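Local coordinates for superoxide dismutase [Mn/Fe] (PDB 3AK2), which catalyses the dismutation of superoxide to dioxygen and hydrogen peroxide, working as a cambialistic enzyme with either manganese or iron at its active site, at the interface of chains A and B. Residues are numbered along the deposited sequence; one frame, centred on the assembly and turned at random. Chains: chain A/B, Superoxide dismutase [Mn/Fe].

Contact 1: the interface of chains A and B. Residues chain A 3-5, 7, 47, 69; chain B 136, 138-139, 141, 143.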
ATOM      1  N   SER A   3      29.573   1.520 -13.635  1.00 20.18           N
ATOM      2  CA  SER A   3      28.313   0.809 -13.842  1.00 19.37           C
ATOM      3  C   SER A   3      27.990  -0.075 -12.643  1.00 18.75           C
ATOM      4  O   SER A   3      28.877  -0.733 -12.090  1.00 18.67           O
ATOM      5  CB  SER A   3      28.363  -0.032 -15.118  1.00 19.47           C
ATOM      6  OG  SER A   3      27.056  -0.436 -15.494  1.00 19.60           O
ATOM      7  N   PHE A   4      26.718  -0.081 -12.249  1.00 18.03           N
ATOM      8  CA  PHE A   4      26.264  -0.826 -11.076  1.00 17.48           C
ATOM      9  C   PHE A   4      26.617  -2.304 -11.144  1.00 17.10           C
ATOM     10  O   PHE A   4      26.648  -2.900 -12.227  1.00 16.94           O
ATOM     11  CB  PHE A   4      24.753  -0.641 -10.857  1.00 17.44           C
ATOM     12  CG  PHE A   4      23.882  -1.354 -11.863  1.00 17.52           C
ATOM     13  CD1 PHE A   4      23.596  -0.776 -13.099  1.00 17.44           C
ATOM     14  CD2 PHE A   4      23.321  -2.593 -11.558  1.00 16.87           C
ATOM     15  CE1 PHE A   4      22.779  -1.428 -14.023  1.00 17.80           C
ATOM     16  CE2 PHE A   4      22.502  -3.254 -12.472  1.00 17.20           C
ATOM     17  CZ  PHE A   4      22.230  -2.669 -13.707  1.00 17.69           C
ATOM     18  N   LYS A   5      26.893  -2.883  -9.977  1.00 16.69           N
ATOM     19  CA  LYS A   5      27.063  -4.323  -9.871  1.00 16.53           C
ATOM     20  C   LYS A   5      25.689  -4.966  -9.996  1.00 15.98           C
ATOM     21  O   LYS A   5      24.762  -4.629  -9.253  1.00 16.04           O
ATOM     22  CB  LYS A   5      27.738  -4.714  -8.551  1.00 16.74           C
ATOM     23  CG  LYS A   5      27.955  -6.217  -8.396  1.00 18.29           C
ATOM     24  CD  LYS A   5      28.809  -6.547  -7.179  1.00 20.17           C
ATOM     25  CE  LYS A   5      28.897  -8.052  -6.949  1.00 21.70           C
ATOM     26  NZ  LYS A   5      29.651  -8.764  -8.023  1.00 23.43           N
ATOM     27  N   TYR A   7      22.693  -7.672  -9.860  1.00 13.25           N
ATOM     28  CA  TYR A   7      22.191  -8.770  -9.045  1.00 12.47           C
ATOM     29  C   TYR A   7      22.218 -10.041  -9.876  1.00 12.40           C
ATOM     30  O   TYR A   7      22.116  -9.997 -11.103  1.00 12.23           O
ATOM     31  CB  TYR A   7      20.778  -8.458  -8.533  1.00 12.16           C
ATOM     32  CG  TYR A   7      20.766  -7.176  -7.744  1.00 11.26           C
ATOM     33  CD1 TYR A   7      20.209  -6.015  -8.271  1.00 11.29           C
ATOM     34  CD2 TYR A   7      21.370  -7.109  -6.489  1.00 10.97           C
ATOM     35  CE1 TYR A   7      20.229  -4.826  -7.555  1.00 11.87           C
ATOM     36  CE2 TYR A   7      21.402  -5.924  -5.775  1.00 10.62           C
ATOM     37  CZ  TYR A   7      20.833  -4.788  -6.312  1.00 11.43           C
ATOM     38  OH  TYR A   7      20.857  -3.607  -5.612  1.00 12.35           O
ATOM     39  N   LEU A  47      17.833  -0.460 -12.235  1.00 10.92           N
ATOM     40  CA  LEU A  47      19.132   0.190 -12.091  1.00 11.56           C
ATOM     41  C   LEU A  47      19.702   0.646 -13.432  1.00 11.71           C
ATOM     42  O   LEU A  47      20.396   1.659 -13.500  1.00 11.68           O
ATOM     43  CB  LEU A  47      20.121  -0.700 -11.330  1.00 12.04           C
ATOM     44  CG  LEU A  47      19.825  -0.876  -9.832  1.00 13.41           C
ATOM     45  CD1 LEU A  47      20.860  -1.779  -9.196  1.00 15.91           C
ATOM     46  CD2 LEU A  47      19.757   0.455  -9.089  1.00 15.92           C
ATOM     47  N   PHE A  69      12.366  -0.720  -8.585  1.00  8.01           N
ATOM     48  CA  PHE A  69      13.544  -1.179  -7.862  1.00  7.99           C
ATOM     49  C   PHE A  69      13.162  -1.756  -6.501  1.00  7.30           C
ATOM     50  O   PHE A  69      13.605  -2.843  -6.146  1.00  8.25           O
ATOM     51  CB  PHE A  69      14.588  -0.070  -7.687  1.00  8.25           C
ATOM     52  CG  PHE A  69      15.728  -0.477  -6.798  1.00  9.18           C
ATOM     53  CD1 PHE A  69      15.782  -0.050  -5.474  1.00 10.28           C
ATOM     54  CD2 PHE A  69      16.720  -1.334  -7.270  1.00 10.48           C
ATOM     55  CE1 PHE A  69      16.825  -0.457  -4.644  1.00 12.00           C
ATOM     56  CE2 PHE A  69      17.759  -1.743  -6.436  1.00 12.02           C
ATOM     57  CZ  PHE A  69      17.803  -1.296  -5.129  1.00 11.43           C
TER
ATOM     58  N   ASP B 136      23.507  -0.879   0.121  1.00 10.13           N
ATOM     59  CA  ASP B 136      23.014  -2.193  -0.267  1.00 10.88           C
ATOM     60  C   ASP B 136      24.026  -3.252   0.149  1.00 11.36           C
ATOM     61  O   ASP B 136      25.130  -3.281  -0.387  1.00 11.57           O
ATOM     62  CB  ASP B 136      22.782  -2.225  -1.781  1.00 10.82           C
ATOM     63  CG  ASP B 136      22.450  -3.612  -2.310  1.00 11.06           C
ATOM     64  OD1 ASP B 136      22.492  -3.778  -3.545  1.00 14.24           O
ATOM     65  OD2 ASP B 136      22.153  -4.526  -1.519  1.00 11.83           O
ATOM     66  N   LEU B 138      24.149  -6.328  -0.556  1.00 12.76           N
ATOM     67  CA  LEU B 138      24.390  -7.330  -1.591  1.00 13.23           C
ATOM     68  C   LEU B 138      25.463  -6.912  -2.599  1.00 13.52           C
ATOM     69  O   LEU B 138      26.115  -7.769  -3.199  1.00 14.63           O
ATOM     70  CB  LEU B 138      23.087  -7.693  -2.315  1.00 13.22           C
ATOM     71  CG  LEU B 138      21.930  -8.253  -1.474  1.00 13.35           C
ATOM     72  CD1 LEU B 138      20.778  -8.660  -2.379  1.00 13.26           C
ATOM     73  CD2 LEU B 138      22.355  -9.435  -0.600  1.00 14.11           C
ATOM     74  N   THR B 139      25.643  -5.605  -2.779  1.00 13.24           N
ATOM     75  CA  THR B 139      26.584  -5.076  -3.773  1.00 13.20           C
ATOM     76  C   THR B 139      27.596  -4.115  -3.163  1.00 13.23           C
ATOM     77  O   THR B 139      28.551  -3.713  -3.830  1.00 13.30           O
ATOM     78  CB  THR B 139      25.857  -4.308  -4.902  1.00 13.07           C
ATOM     79  OG1 THR B 139      25.093  -3.238  -4.332  1.00 13.30           O
ATOM     80  CG2 THR B 139      24.950  -5.234  -5.705  1.00 13.11           C
ATOM     81  N   GLU B 141      27.019  -1.035  -2.539  1.00 13.20           N
ATOM     82  CA  GLU B 141      26.821   0.212  -3.274  1.00 12.79           C
ATOM     83  C   GLU B 141      25.665   1.007  -2.684  1.00 12.40           C
ATOM     84  O   GLU B 141      24.812   0.457  -1.984  1.00 12.32           O
ATOM     85  CB  GLU B 141      26.537  -0.064  -4.753  1.00 13.16           C
ATOM     86  CG  GLU B 141      27.705  -0.676  -5.513  1.00 13.99           C
ATOM     87  CD  GLU B 141      27.382  -0.997  -6.964  1.00 15.70           C
ATOM     88  OE1 GLU B 141      28.307  -1.421  -7.688  1.00 18.73           O
ATOM     89  OE2 GLU B 141      26.219  -0.838  -7.389  1.00 15.61           O
ATOM     90  N   ARG B 143      22.158   3.126  -2.910  1.00 10.73           N
ATOM     91  CA  ARG B 143      20.893   3.078  -3.639  1.00 10.62           C
ATOM     92  C   ARG B 143      20.005   4.176  -3.080  1.00 10.87           C
ATOM     93  O   ARG B 143      20.005   4.410  -1.876  1.00 11.62           O
ATOM     94  CB  ARG B 143      20.203   1.723  -3.441  1.00 10.96           C
ATOM     95  CG  ARG B 143      20.992   0.506  -3.922  1.00 10.75           C
ATOM     96  CD  ARG B 143      21.037   0.428  -5.443  1.00 11.87           C
ATOM     97  NE  ARG B 143      21.720  -0.769  -5.939  1.00 12.54           N
ATOM     98  CZ  ARG B 143      22.947  -0.778  -6.451  1.00 13.35           C
ATOM     99  NH1 ARG B 143      23.647   0.347  -6.539  1.00 14.08           N
ATOM    100  NH2 ARG B 143      23.478  -1.913  -6.885  1.00 14.07           N
TER
HETATM  101  O   HOH W   1      29.614  -0.440  -9.643  1.00 25.11           O

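Contact 2: the interface of chains A and B. Residues chain A 1-2, 54; chain B 105-109, 113.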
ATOM      1  N   MET A   1      32.289   7.709 -12.706  1.00 24.22           N
ATOM      2  CA  MET A   1      31.094   6.824 -12.588  1.00 24.06           C
ATOM      3  C   MET A   1      31.435   5.394 -12.992  1.00 23.52           C
ATOM      4  O   MET A   1      32.139   5.167 -13.980  1.00 23.67           O
ATOM      5  CB  MET A   1      29.943   7.353 -13.450  1.00 24.47           C
ATOM      6  CG  MET A   1      28.562   7.112 -12.851  1.00 25.94           C
ATOM      7  SD  MET A   1      27.161   7.766 -13.802  1.00 29.66           S
ATOM      8  CE  MET A   1      27.823   9.268 -14.528  1.00 29.21           C
ATOM      9  N   VAL A   2      30.936   4.437 -12.214  1.00 22.56           N
ATOM     10  CA  VAL A   2      31.119   3.012 -12.489  1.00 21.73           C
ATOM     11  C   VAL A   2      29.743   2.361 -12.616  1.00 21.05           C
ATOM     12  O   VAL A   2      28.852   2.627 -11.807  1.00 21.02           O
ATOM     13  CB  VAL A   2      31.926   2.305 -11.364  1.00 21.80           C
ATOM     14  CG1 VAL A   2      32.186   0.840 -11.715  1.00 21.77           C
ATOM     15  CG2 VAL A   2      33.243   3.025 -11.100  1.00 22.01           C
ATOM     16  N   LEU A  54      21.218   9.038 -15.428  1.00 16.09           N
ATOM     17  CA  LEU A  54      22.387   9.741 -14.907  1.00 16.92           C
ATOM     18  C   LEU A  54      23.389  10.083 -16.008  1.00 17.25           C
ATOM     19  O   LEU A  54      24.121  11.065 -15.898  1.00 17.61           O
ATOM     20  CB  LEU A  54      23.061   8.925 -13.796  1.00 17.00           C
ATOM     21  CG  LEU A  54      22.326   8.795 -12.456  1.00 17.36           C
ATOM     22  CD1 LEU A  54      22.911   7.658 -11.630  1.00 17.82           C
ATOM     23  CD2 LEU A  54      22.340  10.103 -11.666  1.00 18.51           C
TER
ATOM     24  N   GLU B 105      30.524   9.439  -6.348  1.00 16.64           N
ATOM     25  CA  GLU B 105      31.182   9.521  -7.647  1.00 17.38           C
ATOM     26  C   GLU B 105      30.932   8.245  -8.458  1.00 17.26           C
ATOM     27  O   GLU B 105      30.511   8.309  -9.613  1.00 17.36           O
ATOM     28  CB  GLU B 105      32.686   9.781  -7.473  1.00 17.68           C
ATOM     29  CG  GLU B 105      33.487   9.863  -8.777  1.00 20.03           C
ATOM     30  CD  GLU B 105      33.136  11.070  -9.638  1.00 22.53           C
ATOM     31  OE1 GLU B 105      33.375  11.007 -10.864  1.00 24.36           O
ATOM     32  OE2 GLU B 105      32.625  12.079  -9.102  1.00 23.71           O
ATOM     33  N   LYS B 106      31.163   7.092  -7.839  1.00 17.27           N
ATOM     34  CA  LYS B 106      31.026   5.805  -8.526  1.00 17.32           C
ATOM     35  C   LYS B 106      29.580   5.460  -8.907  1.00 16.86           C
ATOM     36  O   LYS B 106      29.317   5.042 -10.039  1.00 16.80           O
ATOM     37  CB  LYS B 106      31.646   4.683  -7.689  1.00 17.72           C
ATOM     38  CG  LYS B 106      33.162   4.769  -7.567  1.00 19.08           C
ATOM     39  CD  LYS B 106      33.697   3.775  -6.553  1.00 21.35           C
ATOM     40  CE  LYS B 106      35.217   3.837  -6.473  1.00 22.66           C
ATOM     41  NZ  LYS B 106      35.741   3.010  -5.351  1.00 24.33           N
ATOM     42  N   GLN B 107      28.650   5.646  -7.971  1.00 16.43           N
ATOM     43  CA  GLN B 107      27.252   5.286  -8.200  1.00 15.82           C
ATOM     44  C   GLN B 107      26.474   6.307  -9.029  1.00 15.60           C
ATOM     45  O   GLN B 107      25.664   5.924  -9.870  1.00 15.68           O
ATOM     46  CB  GLN B 107      26.520   5.008  -6.878  1.00 15.85           C
ATOM     47  CG  GLN B 107      26.555   3.546  -6.432  1.00 15.84           C
ATOM     48  CD  GLN B 107      27.846   3.167  -5.733  1.00 15.85           C
ATOM     49  OE1 GLN B 107      28.812   2.729  -6.365  1.00 18.70           O
ATOM     50  NE2 GLN B 107      27.872   3.341  -4.425  1.00 12.46           N
ATOM     51  N   PHE B 108      26.735   7.595  -8.808  1.00 15.01           N
ATOM     52  CA  PHE B 108      25.875   8.646  -9.368  1.00 14.77           C
ATOM     53  C   PHE B 108      26.558   9.628 -10.317  1.00 15.00           C
ATOM     54  O   PHE B 108      25.887  10.459 -10.931  1.00 15.04           O
ATOM     55  CB  PHE B 108      25.156   9.406  -8.242  1.00 14.45           C
ATOM     56  CG  PHE B 108      24.410   8.510  -7.291  1.00 13.74           C
ATOM     57  CD1 PHE B 108      23.271   7.825  -7.707  1.00 14.25           C
ATOM     58  CD2 PHE B 108      24.857   8.337  -5.983  1.00 13.74           C
ATOM     59  CE1 PHE B 108      22.585   6.986  -6.834  1.00 14.39           C
ATOM     60  CE2 PHE B 108      24.173   7.500  -5.100  1.00 13.54           C
ATOM     61  CZ  PHE B 108      23.039   6.821  -5.529  1.00 13.89           C
ATOM     62  N   GLY B 109      27.877   9.533 -10.446  1.00 15.26           N
ATOM     63  CA  GLY B 109      28.620  10.463 -11.294  1.00 15.93           C
ATOM     64  C   GLY B 109      28.842  11.825 -10.666  1.00 16.17           C
ATOM     65  O   GLY B 109      28.934  12.836 -11.367  1.00 16.70           O
ATOM     66  N   LYS B 113      24.884  15.437  -9.580  1.00 15.25           N
ATOM     67  CA  LYS B 113      23.941  14.451 -10.111  1.00 14.79           C
ATOM     68  C   LYS B 113      23.208  13.706  -8.993  1.00 14.05           C
ATOM     69  O   LYS B 113      21.995  13.509  -9.072  1.00 13.58           O
ATOM     70  CB  LYS B 113      24.639  13.467 -11.053  1.00 14.99           C
ATOM     71  CG  LYS B 113      24.980  14.047 -12.419  1.00 16.37           C
ATOM     72  CD  LYS B 113      25.601  12.996 -13.319  1.00 18.18           C
ATOM     73  CE  LYS B 113      25.901  13.563 -14.698  1.00 19.83           C
ATOM     74  NZ  LYS B 113      26.507  12.531 -15.586  1.00 21.53           N
TER
HETATM   75  O   HOH W   2      28.476   1.975  -9.129  1.00 23.50           O
HETATM   76  O   HOH W   3      26.741   4.364 -12.077  1.00 25.39           O
HETATM   77  O   HOH W   4      31.623  10.601 -12.840  1.00 41.39           O

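Contact 1: the interface of chains A and B
A:Tyr7 holds CG anti to its carbonyl carbon (chi1 -58°), B:Asp136 sends CG anti to its backbone N, and B:Arg143 bends at chi2 (-72°), so that the phenol meets the carboxylate and the guanidinium tip to tip where the N-terminal segment of chain A joins strand 141-148 of chain B. The phenol hydroxyl is the shared point, both donor and acceptor. It donates to the aspartate carboxylate, A:Tyr7 OH to B:Asp136 OD1 at 2.6 Å, and receives a nearly straight bond from B:Arg143 NE at 3.0 Å. The hydroxyl oxygen sits in the guanidinium plane, while the phenol ring is turned nearly perpendicular to it (84°). B:Asp136 OD1 is met from above the carboxylate plane and also accepts from the hydroxyl of B:Thr139, OG1 lying 2.8 Å away. With B:Leu138 N bonded to OD2, the turn between the two strands holds the carboxylate in place, and the nearby arginine would be expected to favour its charged form. B:Glu141 fixes the other end of the guanidinium: OE2 accepts from both NH1 and NH2, an end-on grip on one atom that limits rotation of the group. The other glutamate oxygen, OE1, turns its syn lone pair to the backbone of chain A, taking A:Lys5 N at 3.1 Å, while a water links it to the carbonyl of A:Ser3. Hydrocarbon packs on the arginine. A:Leu47, from helix 25-54, crosses it with CD1 over one guanidinium face, toward its rim, and A:Phe69, from helix 62-82, touches the aliphatic stem, its CZ 3.7 Å from B:Arg143 CD. Across the tyrosine, the methyl of B:Thr139 approaches at about a right angle, CG2 lying 3.6 Å from A:Tyr7 CE2.

Contact 2: the interface of chains A and B
Extended backbone at A:Val2 (phi -122°, psi 135°) runs past the C-terminal end of helix 98-108, whose chain leaves through B:Gly109 at positive phi. The amide of A:Val2 uses a carbonyl of that helix end, its N 2.8 Å from B:Lys106 O, in the carbonyl plane and almost straight at the hydrogen. The A:Val2 carbonyl is served by water: one molecule joins its O to B:Gln107 O, another to the amide oxygen OE1 of B:Gln107. The valine side chain lies alongside B:Lys106, pointing the same way, with CG2 3.9 Å from the lysine CG. A:Met1 bends at its thioether (chi3 -34°) and lays its methyl on the glycine, CE 3.5 Å from B:Gly109 CA, while a water links its terminal amine to the carboxylate of B:Glu105. B:Lys113 crosses A:Met1 at about a right angle and, extended beyond CG, delivers its side-chain amine to the C-terminus of helix 25-54, NZ 2.8 Å from A:Leu54 O. An alanine in place of B:Lys113 would lack the amine that bonds A:Leu54 O, and would probably loosen the tether of this helix end and leave the A:Met1 methyl less well packed. CD1 of A:Leu54 lies against B:Gln107 O and B:Phe108 CA, and CD2 against B:Phe108 O and B:Lys113 CB. These contacts are likely to pin the N-terminus and a long helix end of one subunit onto the helical corner of its neighbour.

The centres of contact 1 and contact 2 lie about 12 Å apart, and one N-terminal segment of chain A serves both: its first two residues in contact 2, the following ones in contact 1. Helix 25-54 spans the pair, giving A:Leu47 to one and its last residue to the other. Chain B answers with strands 129-136 and 141-148 and the turn between them in contact 1, helices 98-108 and 111-123 in contact 2. The interface is two-fold symmetric, so each patch has a twin, although the first residues of chain B are not modelled; the N-terminal segment is likely to act as a clasp across it.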